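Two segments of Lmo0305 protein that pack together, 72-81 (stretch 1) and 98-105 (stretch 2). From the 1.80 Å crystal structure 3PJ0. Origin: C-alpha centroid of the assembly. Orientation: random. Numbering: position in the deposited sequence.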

# COMPACT_ATOMS: atom_id res chain seq x y z
N GLY A 72 6.92 -5.22 -2.22
CA GLY A 72 8.05 -5.50 -3.07
C GLY A 72 7.68 -5.37 -4.54
O GLY A 72 8.54 -5.02 -5.34
N THR A 73 6.43 -5.69 -4.90
CA THR A 73 5.97 -5.54 -6.28
C THR A 73 6.19 -4.09 -6.74
O THR A 73 6.78 -3.85 -7.78
CB THR A 73 4.52 -5.99 -6.43
OG1 THR A 73 4.43 -7.39 -6.15
CG2 THR A 73 3.99 -5.72 -7.89
N MSE A 74 5.73 -3.13 -5.97
CA MSE A 74 5.98 -1.72 -6.26
C MSE A 74 7.48 -1.38 -6.25
O MSE A 74 8.03 -0.75 -7.18
CB MSE A 74 5.32 -0.86 -5.15
CG MSE A 74 5.35 0.59 -5.44
SE MSE A 74 4.37 1.57 -4.12
CE MSE A 74 2.57 0.86 -4.46
N ALA A 75 8.16 -1.80 -5.19
CA ALA A 75 9.56 -1.39 -4.97
C ALA A 75 10.54 -1.82 -6.05
O ALA A 75 11.39 -1.03 -6.46
CB ALA A 75 10.03 -1.86 -3.61
N GLN A 76 10.38 -3.05 -6.56
CA GLN A 76 11.33 -3.62 -7.54
C GLN A 76 11.12 -3.09 -8.96
O GLN A 76 12.10 -2.84 -9.65
CB GLN A 76 11.35 -5.13 -7.48
CG GLN A 76 11.88 -5.63 -6.16
CD GLN A 76 12.42 -7.03 -6.28
OE1 GLN A 76 13.63 -7.26 -6.13
NE2 GLN A 76 11.54 -7.98 -6.60
N GLN A 77 9.86 -2.93 -9.39
CA GLN A 77 9.59 -2.28 -10.69
C GLN A 77 10.25 -0.88 -10.71
O GLN A 77 10.84 -0.45 -11.72
CB GLN A 77 8.10 -2.10 -10.88
CG GLN A 77 7.33 -3.35 -11.14
CD GLN A 77 5.87 -2.99 -11.29
OE1 GLN A 77 5.56 -1.91 -11.82
NE2 GLN A 77 4.97 -3.89 -10.84
N ILE A 78 10.11 -0.17 -9.59
CA ILE A 78 10.71 1.16 -9.43
C ILE A 78 12.24 1.11 -9.47
O ILE A 78 12.87 1.93 -10.16
CB ILE A 78 10.22 1.84 -8.11
CG1 ILE A 78 8.75 2.20 -8.27
CG2 ILE A 78 11.06 3.11 -7.74
CD1 ILE A 78 8.06 2.63 -6.93
N ALA A 79 12.86 0.13 -8.80
CA ALA A 79 14.31 0.01 -8.79
C ALA A 79 14.82 -0.14 -10.23
O ALA A 79 15.76 0.57 -10.63
CB ALA A 79 14.78 -1.20 -7.89
N LEU A 80 14.21 -1.05 -10.99
CA LEU A 80 14.65 -1.33 -12.37
C LEU A 80 14.44 -0.11 -13.29
O LEU A 80 15.31 0.16 -14.16
CB LEU A 80 13.95 -2.60 -12.92
CG LEU A 80 14.20 -3.90 -12.12
CD1 LEU A 80 13.53 -5.10 -12.72
CD2 LEU A 80 15.74 -4.14 -11.93
N ARG A 81 13.35 0.63 -13.10
CA ARG A 81 13.15 1.89 -13.86
C ARG A 81 14.24 2.94 -13.58
O ARG A 81 14.74 3.60 -14.50
CB ARG A 81 11.75 2.48 -13.62
CG ARG A 81 11.50 3.84 -14.35
CD ARG A 81 11.67 3.77 -15.85
NE ARG A 81 11.52 5.11 -16.41
CZ ARG A 81 10.36 5.66 -16.76
NH1 ARG A 81 9.22 4.99 -16.71
NH2 ARG A 81 10.36 6.92 -17.20
N SER A 98 11.37 -15.10 -12.37
CA SER A 98 11.43 -13.95 -11.47
C SER A 98 10.01 -13.54 -11.09
O SER A 98 9.06 -13.72 -11.86
CB SER A 98 12.13 -12.76 -12.10
OG SER A 98 12.00 -11.61 -11.27
N HIS A 99 9.87 -12.96 -9.90
CA HIS A 99 8.55 -12.59 -9.42
C HIS A 99 7.97 -11.53 -10.36
O HIS A 99 6.77 -11.49 -10.61
CB HIS A 99 8.66 -12.07 -7.98
CG HIS A 99 7.35 -11.88 -7.28
ND1 HIS A 99 6.62 -10.70 -7.37
CD2 HIS A 99 6.68 -12.67 -6.41
CE1 HIS A 99 5.55 -10.80 -6.60
NE2 HIS A 99 5.56 -11.97 -6.00
N LEU A 100 8.85 -10.69 -10.89
CA LEU A 100 8.45 -9.65 -11.83
C LEU A 100 7.85 -10.21 -13.14
O LEU A 100 6.95 -9.64 -13.73
CB LEU A 100 9.66 -8.77 -12.20
CG LEU A 100 10.34 -7.78 -11.22
CD1 LEU A 100 9.53 -6.54 -11.09
CD2 LEU A 100 10.77 -8.37 -9.83
N GLU A 101 8.35 -11.37 -13.56
CA GLU A 101 7.93 -11.95 -14.82
C GLU A 101 6.62 -12.70 -14.72
O GLU A 101 5.82 -12.67 -15.66
CB GLU A 101 9.01 -12.91 -15.30
CG GLU A 101 8.78 -13.49 -16.67
CD GLU A 101 8.88 -12.45 -17.79
OE1 GLU A 101 9.35 -11.31 -17.54
OE2 GLU A 101 8.50 -12.80 -18.93
N ILE A 102 6.39 -13.37 -13.59
CA ILE A 102 5.22 -14.25 -13.47
C ILE A 102 4.16 -13.96 -12.41
O ILE A 102 3.04 -14.49 -12.52
CB ILE A 102 5.68 -15.74 -13.31
CG1 ILE A 102 6.38 -15.97 -11.98
CG2 ILE A 102 6.62 -16.16 -14.49
CD1 ILE A 102 6.72 -17.45 -11.72
N HIS A 103 4.47 -13.16 -11.39
CA HIS A 103 3.53 -12.95 -10.30
C HIS A 103 2.99 -11.52 -10.11
O HIS A 103 2.32 -11.27 -9.12
CB HIS A 103 4.11 -13.42 -8.95
CG HIS A 103 4.40 -14.88 -8.87
ND1 HIS A 103 3.44 -15.85 -9.07
CD2 HIS A 103 5.53 -15.54 -8.52
CE1 HIS A 103 3.98 -17.04 -8.89
NE2 HIS A 103 5.26 -16.88 -8.57
N GLU A 104 3.23 -10.64 -11.07
CA GLU A 104 2.80 -9.25 -10.92
C GLU A 104 1.90 -8.77 -12.06
O GLU A 104 1.80 -7.55 -12.32
CB GLU A 104 4.03 -8.36 -10.73
CG GLU A 104 4.90 -8.73 -9.51
CD GLU A 104 6.21 -7.92 -9.47
OE1 GLU A 104 6.32 -6.89 -10.15
OE2 GLU A 104 7.14 -8.34 -8.75
N GLN A 105 1.21 -9.70 -12.70
CA GLN A 105 0.31 -9.37 -13.82
C GLN A 105 1.02 -8.48 -14.86
O GLN A 105 0.39 -7.59 -15.44
CB GLN A 105 -0.99 -8.69 -13.33
CG GLN A 105 -1.93 -9.62 -12.59
CD GLN A 105 -2.63 -10.62 -13.49
OE1 GLN A 105 -2.56 -10.54 -14.72
NE2 GLN A 105 -3.35 -11.56 -12.88
O HOH W 1 8.77 -7.56 -6.87

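This is a small, mixed contact in which one face of a helix meets a short helical turn and the loop after it, joined by one weak direct hydrogen bond, a bridging water and packing around Leu 100. The area buried between the stretches, both sides summed, is 292 Å², and every residue that contributes to it is buried in the assembly as a whole. The contributors from stretch 1, Thr 73, Gln 76, Gln 77 and Leu 80, recur at the three- and four-residue spacing that places side chains on one side of a helix. The intervening Met 74 (a selenomethionine), Ala 75, Ile 78 and Ala 79 make no contact. The backbones themselves stay apart: the nearest CA atoms, those of Thr 73 and Glu 104, are 6.7 Å from each other, so side chains do the bridging.

Glu 104 is the polar centre of the contact. Its CA-to-CB bond points toward the helix, and chi1 m with chi2 t extends the carboxylate into the gap. OE1 of Glu 104 accepts a hydrogen bond from NE2 of Gln 77 at 3.4 Å; the angle of 161° is favourable, but the length makes the bond weak. Gln 77 leaves its helix sideways, and its m, t conformation brings the amide closer to stretch 2. The other carboxylate oxygen, OE2 of Glu 104, accepts from ND1 of His 99 at 2.8 Å and 171°, a nearly linear bond within stretch 2 that ties the loop back to the first turn of the helix. A carboxylate suits this buried site because its two oxygens can accept from several directions.

Water 1 extends the network. It donates to OE2 of Glu 104 at 2.6 Å and, weakly, to O of Gly 72 at 3.0 Å, while accepting from NE2 of Gln 76 at 2.8 Å. One molecule thus joins a backbone carbonyl and a side-chain amide of the helix to the loop carboxylate.

Leu 100 supplies the apolar part and has the largest covered area of any residue here, 77 Å². Its CA-to-CB bond points sideways, but the end of the side chain comes nearer the helix. There CD2 of Leu 100 lies 3.3 Å from NE2 of Gln 76, CD1 of Leu 100 is 3.9 Å from CG of Gln 77, and CG of Leu 100 is 4.4 Å from CD1 of Leu 80. The last is a loose apolar contact; against Gln 77, the leucine meets the aliphatic part of a polar side chain. The backbone N of Leu 100 also donates a weak capping bond, 3.3 Å, to OG of Ser 98.

Thr 73 fits beside His 99 and Glu 104. Its CG2 sits 3.5 Å from OE1 of Glu 104, and its OG1 approaches CE1 of His 99 at 3.6 Å, near the ring plane at the edge. The hydroxyl finds its hydrogen bonding elsewhere in the structure.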